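Local coordinates for peptidase S15/CocE/NonD (Thaumarchaeota archaeon SCGC AB-539-E09, PDB 4PF1), which probably acts as a serine aminopeptidase of the S15/CocE family, using an alpha/beta hydrolase domain to cleave residues from the amino termini of peptides, at residues V322-W326 with T347-F351; D371-S377 with R387-W391; S377-A382 with V562-F566. One frame throughout, in Å; residues are numbered along the deposited sequence.

Contact 1: V322-W326 with T347-F351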
ATOM      1  N   VAL A 322      21.569  19.119 -20.934  1.00 15.64           N
ATOM      2  CA  VAL A 322      20.926  17.825 -20.715  1.00 14.86           C
ATOM      3  C   VAL A 322      19.497  18.079 -20.236  1.00 16.90           C
ATOM      4  O   VAL A 322      19.296  18.793 -19.255  1.00 15.63           O
ATOM      5  CB  VAL A 322      21.718  16.912 -19.729  1.00 18.74           C
ATOM      6  CG1 VAL A 322      21.023  15.562 -19.548  1.00 18.44           C
ATOM      7  CG2 VAL A 322      23.157  16.710 -20.194  1.00 18.85           C
ATOM      8  N   LEU A 323      18.509  17.526 -20.957  1.00 13.23           N
ATOM      9  CA  LEU A 323      17.093  17.672 -20.632  1.00 12.78           C
ATOM     10  C   LEU A 323      16.469  16.284 -20.444  1.00 16.68           C
ATOM     11  O   LEU A 323      16.234  15.565 -21.420  1.00 17.11           O
ATOM     12  CB  LEU A 323      16.383  18.481 -21.742  1.00 12.92           C
ATOM     13  CG  LEU A 323      14.935  18.942 -21.501  1.00 16.46           C
ATOM     14  CD1 LEU A 323      14.810  19.800 -20.236  1.00 15.96           C
ATOM     15  CD2 LEU A 323      14.433  19.725 -22.682  1.00 18.01           C
ATOM     16  N   GLY A 324      16.291  15.895 -19.184  1.00 13.01           N
ATOM     17  CA  GLY A 324      15.753  14.587 -18.817  1.00 12.66           C
ATOM     18  C   GLY A 324      14.276  14.581 -18.460  1.00 15.52           C
ATOM     19  O   GLY A 324      13.674  15.645 -18.291  1.00 14.30           O
ATOM     20  N   PRO A 325      13.659  13.373 -18.324  1.00 12.14           N
ATOM     21  CA  PRO A 325      12.222  13.308 -17.975  1.00 11.76           C
ATOM     22  C   PRO A 325      12.050  13.420 -16.466  1.00 15.68           C
ATOM     23  O   PRO A 325      11.549  12.502 -15.803  1.00 15.21           O
ATOM     24  CB  PRO A 325      11.820  11.928 -18.497  1.00 13.75           C
ATOM     25  CG  PRO A 325      13.056  11.090 -18.288  1.00 18.06           C
ATOM     26  CD  PRO A 325      14.247  12.019 -18.443  1.00 13.66           C
ATOM     27  N   TRP A 326      12.514  14.532 -15.915  1.00 12.16           N
ATOM     28  CA  TRP A 326      12.629  14.677 -14.484  1.00 11.12           C
ATOM     29  C   TRP A 326      11.809  15.785 -13.903  1.00 14.13           C
ATOM     30  O   TRP A 326      11.627  16.831 -14.523  1.00 13.63           O
ATOM     31  CB  TRP A 326      14.110  14.923 -14.127  1.00  9.64           C
ATOM     32  CG  TRP A 326      15.048  13.869 -14.638  1.00 10.50           C
ATOM     33  CD1 TRP A 326      14.894  12.516 -14.543  1.00 13.34           C
ATOM     34  CD2 TRP A 326      16.331  14.085 -15.244  1.00 10.55           C
ATOM     35  NE1 TRP A 326      15.991  11.875 -15.067  1.00 13.04           N
ATOM     36  CE2 TRP A 326      16.888  12.813 -15.511  1.00 14.54           C
ATOM     37  CE3 TRP A 326      17.068  15.233 -15.584  1.00 11.84           C
ATOM     38  CZ2 TRP A 326      18.132  12.656 -16.136  1.00 14.16           C
ATOM     39  CZ3 TRP A 326      18.292  15.076 -16.218  1.00 13.73           C
ATOM     40  CH2 TRP A 326      18.821  13.801 -16.472  1.00 14.56           C
ATOM     41  N   THR A 347      16.894   6.714 -15.286  1.00 12.67           N
ATOM     42  CA  THR A 347      17.423   7.775 -16.157  1.00 12.44           C
ATOM     43  C   THR A 347      18.324   8.759 -15.381  1.00 15.34           C
ATOM     44  O   THR A 347      19.255   9.317 -15.961  1.00 14.12           O
ATOM     45  CB  THR A 347      16.271   8.521 -16.848  1.00 17.72           C
ATOM     46  OG1 THR A 347      15.460   9.152 -15.859  1.00 15.30           O
ATOM     47  CG2 THR A 347      15.417   7.607 -17.719  1.00 16.32           C
ATOM     48  N   GLY A 348      18.014   8.969 -14.096  1.00 12.40           N
ATOM     49  CA  GLY A 348      18.773   9.846 -13.209  1.00 12.35           C
ATOM     50  C   GLY A 348      20.153   9.288 -12.938  1.00 17.08           C
ATOM     51  O   GLY A 348      21.161   9.942 -13.230  1.00 16.83           O
ATOM     52  N   GLY A 349      20.185   8.048 -12.446  1.00 13.76           N
ATOM     53  CA  GLY A 349      21.419   7.306 -12.197  1.00 13.68           C
ATOM     54  C   GLY A 349      22.226   7.061 -13.462  1.00 16.76           C
ATOM     55  O   GLY A 349      23.461   7.097 -13.421  1.00 15.29           O
ATOM     56  N   TRP A 350      21.531   6.839 -14.612  1.00 13.80           N
ATOM     57  CA  TRP A 350      22.185   6.632 -15.912  1.00 13.96           C
ATOM     58  C   TRP A 350      22.942   7.891 -16.333  1.00 17.11           C
ATOM     59  O   TRP A 350      24.058   7.787 -16.834  1.00 16.87           O
ATOM     60  CB  TRP A 350      21.170   6.235 -17.008  1.00 12.79           C
ATOM     61  CG  TRP A 350      21.794   6.069 -18.367  1.00 14.25           C
ATOM     62  CD1 TRP A 350      22.380   4.944 -18.866  1.00 17.57           C
ATOM     63  CD2 TRP A 350      21.965   7.089 -19.366  1.00 14.20           C
ATOM     64  NE1 TRP A 350      22.908   5.198 -20.113  1.00 17.38           N
ATOM     65  CE2 TRP A 350      22.670   6.507 -20.443  1.00 18.61           C
ATOM     66  CE3 TRP A 350      21.593   8.444 -19.455  1.00 15.23           C
ATOM     67  CZ2 TRP A 350      22.996   7.226 -21.601  1.00 18.19           C
ATOM     68  CZ3 TRP A 350      21.933   9.159 -20.594  1.00 16.76           C
ATOM     69  CH2 TRP A 350      22.618   8.551 -21.653  1.00 17.81           C
ATOM     70  N   PHE A 351      22.316   9.073 -16.163  1.00 13.13           N
ATOM     71  CA  PHE A 351      22.934  10.346 -16.530  1.00 12.64           C
ATOM     72  C   PHE A 351      24.188  10.623 -15.688  1.00 15.49           C
ATOM     73  O   PHE A 351      25.210  11.021 -16.244  1.00 15.36           O
ATOM     74  CB  PHE A 351      21.932  11.522 -16.407  1.00 13.87           C
ATOM     75  CG  PHE A 351      22.614  12.868 -16.262  1.00 15.37           C
ATOM     76  CD1 PHE A 351      23.268  13.455 -17.342  1.00 18.61           C
ATOM     77  CD2 PHE A 351      22.688  13.498 -15.024  1.00 17.06           C
ATOM     78  CE1 PHE A 351      23.960  14.657 -17.192  1.00 19.66           C
ATOM     79  CE2 PHE A 351      23.380  14.702 -14.877  1.00 20.02           C
ATOM     80  CZ  PHE A 351      24.009  15.273 -15.962  1.00 18.55           C
TER
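A buried tryptophan spends its one polar side-chain atom on the first residue of a helix: Trp326 NE1 donates a hydrogen bond to Thr347 OG1 at 2.9 Å, with the hydroxyl oxygen near the plane of the indole at its edge. This ties the residues just after strand 319-324 of the central alpha/beta hydrolase sheet to helix 347-365, which packs against that sheet. Thr347 OG1 has a second partner in the carbonyl of Ala335, so the hydroxyl links the indole to the connection between strand and helix. Just before the tryptophan the chain turns sharply: Pro325 is the centre of an inverse gamma turn, closed by a weak bond from Trp326 N to Gly324 O (2.9 Å). Gly324 leaves room for the indole: a CB there would lie 2.4 Å from Trp326 CD2. Farther along the helix, Phe351 sits one turn beyond Thr347, its N bonded to Thr347 O at 3.1 Å, and therefore faces the sheet as well. Its ring and the six-membered ring of Trp326 meet obliquely, centroids 5.7 Å apart and planes at 55°. Leu288 and Val290 of the neighbouring strand 287-292 also touch the Phe351 side chain. The indole comes close to, but does not contact, Ser161, His328 and Asp295, which probably form the catalytic triad. The apolar end of the contact is made by Trp326 CH2, 3.9 Å from Phe351 CB, and by Val322 CG2, 3.7 Å from Phe351 CE1.

Contact 2: D371-S377 with R387-W391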
ATOM      1  N   ASP A 371      32.705  11.994 -25.666  1.00 29.50           N
ATOM      2  CA  ASP A 371      32.029  12.787 -26.689  1.00 29.63           C
ATOM      3  C   ASP A 371      30.578  13.063 -26.263  1.00 32.46           C
ATOM      4  O   ASP A 371      29.655  12.359 -26.685  1.00 32.55           O
ATOM      5  CB  ASP A 371      32.099  12.083 -28.067  1.00 32.23           C
ATOM      6  CG  ASP A 371      31.499  12.865 -29.233  1.00 43.81           C
ATOM      7  OD1 ASP A 371      31.535  14.120 -29.194  1.00 44.17           O
ATOM      8  OD2 ASP A 371      31.034  12.223 -30.201  1.00 50.79           O
ATOM      9  N   ILE A 372      30.395  14.066 -25.378  1.00 27.34           N
ATOM     10  CA  ILE A 372      29.081  14.495 -24.898  1.00 25.55           C
ATOM     11  C   ILE A 372      28.482  15.409 -25.967  1.00 27.85           C
ATOM     12  O   ILE A 372      29.172  16.322 -26.430  1.00 27.50           O
ATOM     13  CB  ILE A 372      29.172  15.197 -23.497  1.00 28.31           C
ATOM     14  CG1 ILE A 372      29.837  14.279 -22.443  1.00 28.58           C
ATOM     15  CG2 ILE A 372      27.786  15.686 -23.010  1.00 28.36           C
ATOM     16  CD1 ILE A 372      30.467  15.021 -21.269  1.00 33.63           C
ATOM     17  N   PRO A 373      27.222  15.179 -26.409  1.00 23.16           N
ATOM     18  CA  PRO A 373      26.647  16.061 -27.435  1.00 22.87           C
ATOM     19  C   PRO A 373      26.352  17.462 -26.894  1.00 25.97           C
ATOM     20  O   PRO A 373      26.376  17.678 -25.675  1.00 25.56           O
ATOM     21  CB  PRO A 373      25.357  15.338 -27.832  1.00 24.45           C
ATOM     22  CG  PRO A 373      24.961  14.584 -26.611  1.00 28.42           C
ATOM     23  CD  PRO A 373      26.259  14.136 -25.988  1.00 24.21           C
ATOM     24  N   ARG A 374      26.076  18.412 -27.802  1.00 21.90           N
ATOM     25  CA  ARG A 374      25.691  19.774 -27.441  1.00 21.34           C
ATOM     26  C   ARG A 374      24.415  19.718 -26.603  1.00 23.27           C
ATOM     27  O   ARG A 374      24.327  20.369 -25.561  1.00 22.70           O
ATOM     28  CB  ARG A 374      25.471  20.615 -28.715  1.00 22.84           C
ATOM     29  CG  ARG A 374      25.302  22.117 -28.471  1.00 32.54           C
ATOM     30  CD  ARG A 374      26.615  22.894 -28.532  1.00 43.16           C
ATOM     31  NE  ARG A 374      27.470  22.490 -29.655  1.00 50.99           N
ATOM     32  CZ  ARG A 374      27.395  23.000 -30.881  1.00 62.07           C
ATOM     33  NH1 ARG A 374      28.212  22.573 -31.834  1.00 45.17           N
ATOM     34  NH2 ARG A 374      26.495  23.935 -31.166  1.00 49.18           N
ATOM     35  N   VAL A 375      23.444  18.892 -27.047  1.00 18.35           N
ATOM     36  CA  VAL A 375      22.166  18.698 -26.371  1.00 16.93           C
ATOM     37  C   VAL A 375      21.886  17.192 -26.222  1.00 19.46           C
ATOM     38  O   VAL A 375      21.972  16.433 -27.192  1.00 19.04           O
ATOM     39  CB  VAL A 375      21.000  19.446 -27.089  1.00 20.69           C
ATOM     40  CG1 VAL A 375      19.646  19.103 -26.467  1.00 19.98           C
ATOM     41  CG2 VAL A 375      21.222  20.957 -27.074  1.00 20.80           C
ATOM     42  N   LEU A 376      21.586  16.771 -24.992  1.00 14.54           N
ATOM     43  CA  LEU A 376      21.216  15.403 -24.665  1.00 13.63           C
ATOM     44  C   LEU A 376      19.781  15.452 -24.164  1.00 15.73           C
ATOM     45  O   LEU A 376      19.523  15.985 -23.086  1.00 14.14           O
ATOM     46  CB  LEU A 376      22.194  14.815 -23.623  1.00 13.65           C
ATOM     47  CG  LEU A 376      22.049  13.326 -23.278  1.00 18.15           C
ATOM     48  CD1 LEU A 376      22.236  12.436 -24.510  1.00 18.39           C
ATOM     49  CD2 LEU A 376      23.041  12.930 -22.208  1.00 20.65           C
ATOM     50  N   SER A 377      18.835  15.038 -25.017  1.00 12.10           N
ATOM     51  CA  SER A 377      17.412  15.152 -24.717  1.00 11.24           C
ATOM     52  C   SER A 377      16.727  13.795 -24.637  1.00 14.88           C
ATOM     53  O   SER A 377      16.879  12.961 -25.533  1.00 14.03           O
ATOM     54  CB  SER A 377      16.724  16.024 -25.765  1.00 13.58           C
ATOM     55  OG  SER A 377      15.313  16.012 -25.633  1.00 19.10           O
ATOM     56  N   ARG A 387      20.982  12.485 -29.228  1.00 21.19           N
ATOM     57  CA  ARG A 387      22.124  13.380 -29.384  1.00 21.50           C
ATOM     58  C   ARG A 387      21.723  14.480 -30.362  1.00 25.95           C
ATOM     59  O   ARG A 387      21.426  14.184 -31.522  1.00 26.33           O
ATOM     60  CB  ARG A 387      23.352  12.614 -29.910  1.00 22.73           C
ATOM     61  CG  ARG A 387      23.928  11.584 -28.940  1.00 32.24           C
ATOM     62  CD  ARG A 387      25.101  10.837 -29.563  1.00 37.46           C
ATOM     63  NE  ARG A 387      26.200  11.742 -29.917  1.00 40.92           N
ATOM     64  CZ  ARG A 387      27.239  12.002 -29.128  1.00 51.91           C
ATOM     65  NH1 ARG A 387      27.348  11.409 -27.945  1.00 36.07           N
ATOM     66  NH2 ARG A 387      28.181  12.850 -29.520  1.00 37.52           N
ATOM     67  N   TYR A 388      21.635  15.731 -29.886  1.00 22.07           N
ATOM     68  CA  TYR A 388      21.247  16.857 -30.736  1.00 21.81           C
ATOM     69  C   TYR A 388      22.356  17.902 -30.795  1.00 26.54           C
ATOM     70  O   TYR A 388      23.099  18.067 -29.828  1.00 26.25           O
ATOM     71  CB  TYR A 388      19.932  17.503 -30.245  1.00 21.81           C
ATOM     72  CG  TYR A 388      18.692  16.639 -30.391  1.00 21.76           C
ATOM     73  CD1 TYR A 388      18.498  15.844 -31.521  1.00 23.90           C
ATOM     74  CD2 TYR A 388      17.669  16.691 -29.450  1.00 21.44           C
ATOM     75  CE1 TYR A 388      17.347  15.069 -31.673  1.00 23.61           C
ATOM     76  CE2 TYR A 388      16.506  15.934 -29.599  1.00 21.83           C
ATOM     77  CZ  TYR A 388      16.350  15.122 -30.712  1.00 25.86           C
ATOM     78  OH  TYR A 388      15.213  14.362 -30.851  1.00 20.79           O
ATOM     79  N   ASP A 389      22.459  18.614 -31.930  1.00 23.91           N
ATOM     80  CA  ASP A 389      23.466  19.659 -32.132  1.00 24.62           C
ATOM     81  C   ASP A 389      22.970  21.014 -31.629  1.00 28.59           C
ATOM     82  O   ASP A 389      23.777  21.918 -31.397  1.00 28.28           O
ATOM     83  CB  ASP A 389      23.851  19.753 -33.618  1.00 27.49           C
ATOM     84  CG  ASP A 389      24.575  18.529 -34.147  1.00 41.27           C
ATOM     85  OD1 ASP A 389      25.404  17.959 -33.400  1.00 42.21           O
ATOM     86  OD2 ASP A 389      24.344  18.165 -35.321  1.00 49.14           O
ATOM     87  N   ASP A 390      21.639  21.155 -31.474  1.00 24.80           N
ATOM     88  CA  ASP A 390      20.986  22.380 -31.012  1.00 24.41           C
ATOM     89  C   ASP A 390      19.629  22.048 -30.379  1.00 26.62           C
ATOM     90  O   ASP A 390      19.117  20.938 -30.560  1.00 25.54           O
ATOM     91  CB  ASP A 390      20.801  23.360 -32.196  1.00 27.30           C
ATOM     92  CG  ASP A 390      20.711  24.838 -31.828  1.00 41.16           C
ATOM     93  OD1 ASP A 390      20.482  25.146 -30.633  1.00 42.12           O
ATOM     94  OD2 ASP A 390      20.847  25.684 -32.738  1.00 47.53           O
ATOM     95  N   TRP A 391      19.050  23.011 -29.637  1.00 22.44           N
ATOM     96  CA  TRP A 391      17.728  22.850 -29.047  1.00 21.61           C
ATOM     97  C   TRP A 391      16.805  24.004 -29.488  1.00 26.42           C
ATOM     98  O   TRP A 391      17.082  25.163 -29.169  1.00 26.19           O
ATOM     99  CB  TRP A 391      17.796  22.738 -27.518  1.00 19.52           C
ATOM    100  CG  TRP A 391      16.466  22.427 -26.895  1.00 19.69           C
ATOM    101  CD1 TRP A 391      15.695  23.267 -26.146  1.00 22.22           C
ATOM    102  CD2 TRP A 391      15.710  21.216 -27.046  1.00 19.18           C
ATOM    103  NE1 TRP A 391      14.526  22.640 -25.782  1.00 21.31           N
ATOM    104  CE2 TRP A 391      14.507  21.381 -26.324  1.00 22.79           C
ATOM    105  CE3 TRP A 391      15.945  19.993 -27.702  1.00 20.55           C
ATOM    106  CZ2 TRP A 391      13.545  20.366 -26.230  1.00 21.80           C
ATOM    107  CZ3 TRP A 391      14.980  18.999 -27.627  1.00 21.88           C
ATOM    108  CH2 TRP A 391      13.793  19.192 -26.906  1.00 22.08           C
TER
HETATM  109  O   HOH W   1      26.569  17.636 -30.711  1.00 37.14           O
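Arg387 holds both the backbone and the side chain of Asp371. Its NH1 and NH2 both donate to the backbone Asp371 O, at 2.8 and 3.2 Å, while NH2 forms a salt bridge with Asp371 OD2 at 3.0 Å. Pro373 CD lies over one face of the guanidinium, 3.5 Å from Arg387 NH1. Next to this cluster the backbones pair: Val375 N donates to Tyr388 O (2.9 Å) and Tyr388 N to Val375 O (2.8 Å). This antiparallel hydrogen-bonded pair belongs to the beta hairpin 375-379/384-388, which finishes one edge of the central alpha/beta hydrolase sheet, with strand 384-388 outermost within this chain. Beyond the paired residues, a water accepts from Arg374 N (3.1 Å) and donates to Asp389 OD1 (2.9 Å). Val375 and Tyr388 share a face of the sheet, where their CB atoms are 3.9 Å apart. Tyr306 of helix 301-309 touches both Val375 and Trp391 there. Trp391, whose NE1 is bonded to Gln561, folds back over the strand, its CB 3.9 Å from Val375 CG2.

Contact 3: S377-A382 with V562-F566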
ATOM      1  N   SER A 377      18.835  15.038 -25.017  1.00 12.10           N
ATOM      2  CA  SER A 377      17.412  15.152 -24.717  1.00 11.24           C
ATOM      3  C   SER A 377      16.727  13.795 -24.637  1.00 14.88           C
ATOM      4  O   SER A 377      16.879  12.961 -25.533  1.00 14.03           O
ATOM      5  CB  SER A 377      16.724  16.024 -25.765  1.00 13.58           C
ATOM      6  OG  SER A 377      15.313  16.012 -25.633  1.00 19.10           O
ATOM      7  N   TYR A 378      15.958  13.586 -23.563  1.00 11.96           N
ATOM      8  CA  TYR A 378      15.164  12.375 -23.397  1.00 11.73           C
ATOM      9  C   TYR A 378      13.780  12.643 -23.934  1.00 16.02           C
ATOM     10  O   TYR A 378      13.120  13.597 -23.510  1.00 15.53           O
ATOM     11  CB  TYR A 378      15.107  11.939 -21.929  1.00 12.24           C
ATOM     12  CG  TYR A 378      14.423  10.604 -21.702  1.00 13.53           C
ATOM     13  CD1 TYR A 378      13.033  10.509 -21.648  1.00 15.46           C
ATOM     14  CD2 TYR A 378      15.165   9.450 -21.469  1.00 14.24           C
ATOM     15  CE1 TYR A 378      12.399   9.292 -21.397  1.00 15.75           C
ATOM     16  CE2 TYR A 378      14.542   8.226 -21.221  1.00 14.81           C
ATOM     17  CZ  TYR A 378      13.158   8.154 -21.178  1.00 20.00           C
ATOM     18  OH  TYR A 378      12.542   6.961 -20.898  1.00 18.61           O
ATOM     19  N   GLU A 379      13.344  11.815 -24.879  1.00 13.19           N
ATOM     20  CA  GLU A 379      12.038  11.946 -25.505  1.00 12.70           C
ATOM     21  C   GLU A 379      11.034  11.048 -24.802  1.00 16.30           C
ATOM     22  O   GLU A 379      11.198   9.825 -24.802  1.00 15.71           O
ATOM     23  CB  GLU A 379      12.135  11.599 -27.001  1.00 14.40           C
ATOM     24  CG  GLU A 379      10.873  11.893 -27.797  1.00 21.60           C
ATOM     25  CD  GLU A 379      10.941  11.517 -29.266  1.00 37.87           C
ATOM     26  OE1 GLU A 379      11.867  10.771 -29.658  1.00 27.82           O
ATOM     27  OE2 GLU A 379      10.056  11.965 -30.028  1.00 28.66           O
ATOM     28  N   THR A 380       9.992  11.653 -24.199  1.00 12.60           N
ATOM     29  CA  THR A 380       8.926  10.904 -23.527  1.00 12.12           C
ATOM     30  C   THR A 380       8.014  10.288 -24.601  1.00 16.68           C
ATOM     31  O   THR A 380       8.038  10.723 -25.753  1.00 16.36           O
ATOM     32  CB  THR A 380       8.181  11.778 -22.494  1.00 16.29           C
ATOM     33  OG1 THR A 380       7.824  13.034 -23.075  1.00 15.13           O
ATOM     34  CG2 THR A 380       8.999  12.004 -21.226  1.00 13.36           C
ATOM     35  N   GLY A 381       7.299   9.228 -24.241  1.00 14.14           N
ATOM     36  CA  GLY A 381       6.481   8.474 -25.184  1.00 14.71           C
ATOM     37  C   GLY A 381       7.313   7.412 -25.878  1.00 19.96           C
ATOM     38  O   GLY A 381       7.033   6.218 -25.751  1.00 19.44           O
ATOM     39  N   ALA A 382       8.379   7.849 -26.588  1.00 17.65           N
ATOM     40  CA  ALA A 382       9.329   6.968 -27.272  1.00 17.89           C
ATOM     41  C   ALA A 382      10.331   6.356 -26.274  1.00 21.00           C
ATOM     42  O   ALA A 382      10.860   5.271 -26.531  1.00 20.19           O
ATOM     43  CB  ALA A 382      10.074   7.742 -28.348  1.00 19.03           C
ATOM     44  N   VAL A 562       9.305  20.721 -24.538  1.00 11.40           N
ATOM     45  CA  VAL A 562       8.756  19.409 -24.869  1.00 11.64           C
ATOM     46  C   VAL A 562       9.765  18.610 -25.705  1.00 15.96           C
ATOM     47  O   VAL A 562      10.530  19.176 -26.484  1.00 15.60           O
ATOM     48  CB  VAL A 562       7.367  19.460 -25.572  1.00 16.14           C
ATOM     49  CG1 VAL A 562       6.270  19.882 -24.602  1.00 15.67           C
ATOM     50  CG2 VAL A 562       7.385  20.356 -26.816  1.00 16.47           C
ATOM     51  N   SER A 563       9.758  17.299 -25.511  1.00 12.18           N
ATOM     52  CA  SER A 563      10.531  16.294 -26.233  1.00 12.15           C
ATOM     53  C   SER A 563       9.707  15.054 -26.102  1.00 16.51           C
ATOM     54  O   SER A 563       9.810  14.338 -25.105  1.00 16.41           O
ATOM     55  CB  SER A 563      11.930  16.138 -25.636  1.00 14.39           C
ATOM     56  OG  SER A 563      12.754  15.365 -26.490  1.00 18.11           O
ATOM     57  N   HIS A 564       8.716  14.925 -26.986  1.00 12.94           N
ATOM     58  CA  HIS A 564       7.695  13.911 -26.822  1.00 12.40           C
ATOM     59  C   HIS A 564       7.208  13.327 -28.133  1.00 16.90           C
ATOM     60  O   HIS A 564       7.171  14.013 -29.160  1.00 16.91           O
ATOM     61  CB  HIS A 564       6.506  14.559 -26.083  1.00 12.39           C
ATOM     62  CG  HIS A 564       5.412  13.617 -25.689  1.00 15.05           C
ATOM     63  ND1 HIS A 564       5.583  12.707 -24.665  1.00 16.17           N
ATOM     64  CD2 HIS A 564       4.142  13.532 -26.147  1.00 16.06           C
ATOM     65  CE1 HIS A 564       4.428  12.072 -24.557  1.00 15.27           C
ATOM     66  NE2 HIS A 564       3.528  12.542 -25.420  1.00 15.55           N
ATOM     67  N   THR A 565       6.775  12.066 -28.076  1.00 13.58           N
ATOM     68  CA  THR A 565       6.109  11.411 -29.180  1.00 13.87           C
ATOM     69  C   THR A 565       4.671  11.132 -28.761  1.00 17.02           C
ATOM     70  O   THR A 565       4.440  10.382 -27.813  1.00 16.00           O
ATOM     71  CB  THR A 565       6.852  10.134 -29.625  1.00 22.82           C
ATOM     72  OG1 THR A 565       8.092  10.505 -30.219  1.00 24.34           O
ATOM     73  CG2 THR A 565       6.049   9.311 -30.631  1.00 19.85           C
ATOM     74  N   PHE A 566       3.712  11.764 -29.446  1.00 14.03           N
ATOM     75  CA  PHE A 566       2.290  11.491 -29.265  1.00 13.72           C
ATOM     76  C   PHE A 566       2.015  10.215 -30.060  1.00 19.32           C
ATOM     77  O   PHE A 566       2.013  10.246 -31.295  1.00 19.96           O
ATOM     78  CB  PHE A 566       1.432  12.674 -29.751  1.00 15.04           C
ATOM     79  CG  PHE A 566       1.514  13.937 -28.924  1.00 15.76           C
ATOM     80  CD1 PHE A 566       0.734  14.092 -27.781  1.00 18.14           C
ATOM     81  CD2 PHE A 566       2.317  14.997 -29.322  1.00 17.47           C
ATOM     82  CE1 PHE A 566       0.795  15.268 -27.025  1.00 18.49           C
ATOM     83  CE2 PHE A 566       2.370  16.178 -28.570  1.00 19.95           C
ATOM     84  CZ  PHE A 566       1.607  16.306 -27.427  1.00 17.65           C
TER
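Two strand segments 180 residues apart meet here in a short backbone pairing, where the end of strand 375-379, near the edge of the central alpha/beta hydrolase sheet, runs alongside strand 562-566 with their directions 24° apart. Thr380 straddles His564 in a single bridge: Thr380 N donates to Ser563 O (2.8 Å) and Thr380 O accepts from Thr565 N (3.0 Å). Side chains reinforce it. Thr380 OG1 and His564 ND1 are hydrogen-bonded at 2.8 Å, while His564 NE2 turns to Asp509. Thr565 OG1 donates a very short bond to Glu379 OE2 (2.5 Å), a carboxylate also salt-bridged to Arg483. Ser377 OG lies 2.8 Å from Ser563 OG. Gly381, with a phi of 86°, lets the chain leave the pairing; a CB there would clash with Thr565 O. Strand 562-566 pairs antiparallel with strand 482-486, so the contact ties the hydrolase sheet to the beta-rich C-terminal domain, an association of two domains seen in S15/CocE peptidases.

In the fold
Strand 375-379 connects all three contacts. It neighbours strand 319-324 of contact 1, with probable hydrogen bonds from Leu323 N to Leu376 O (2.8 Å) and Tyr378 N to Leu323 O (2.9 Å). Its first half enters contact 2 and its second half contact 3, the two sharing Ser377. The centre of contact 1 lies about 13 Å from the centres of both others, which are about 15 Å apart. Trp391 of contact 2 closes the gap to contact 3, its CZ2 3.3 Å from Val562 O. Pro325 CG of contact 1 packs 3.4 Å from Tyr378 CD1 of contact 3, so the turn leading toward the probable triad residue His328 adjoins the interdomain pairing.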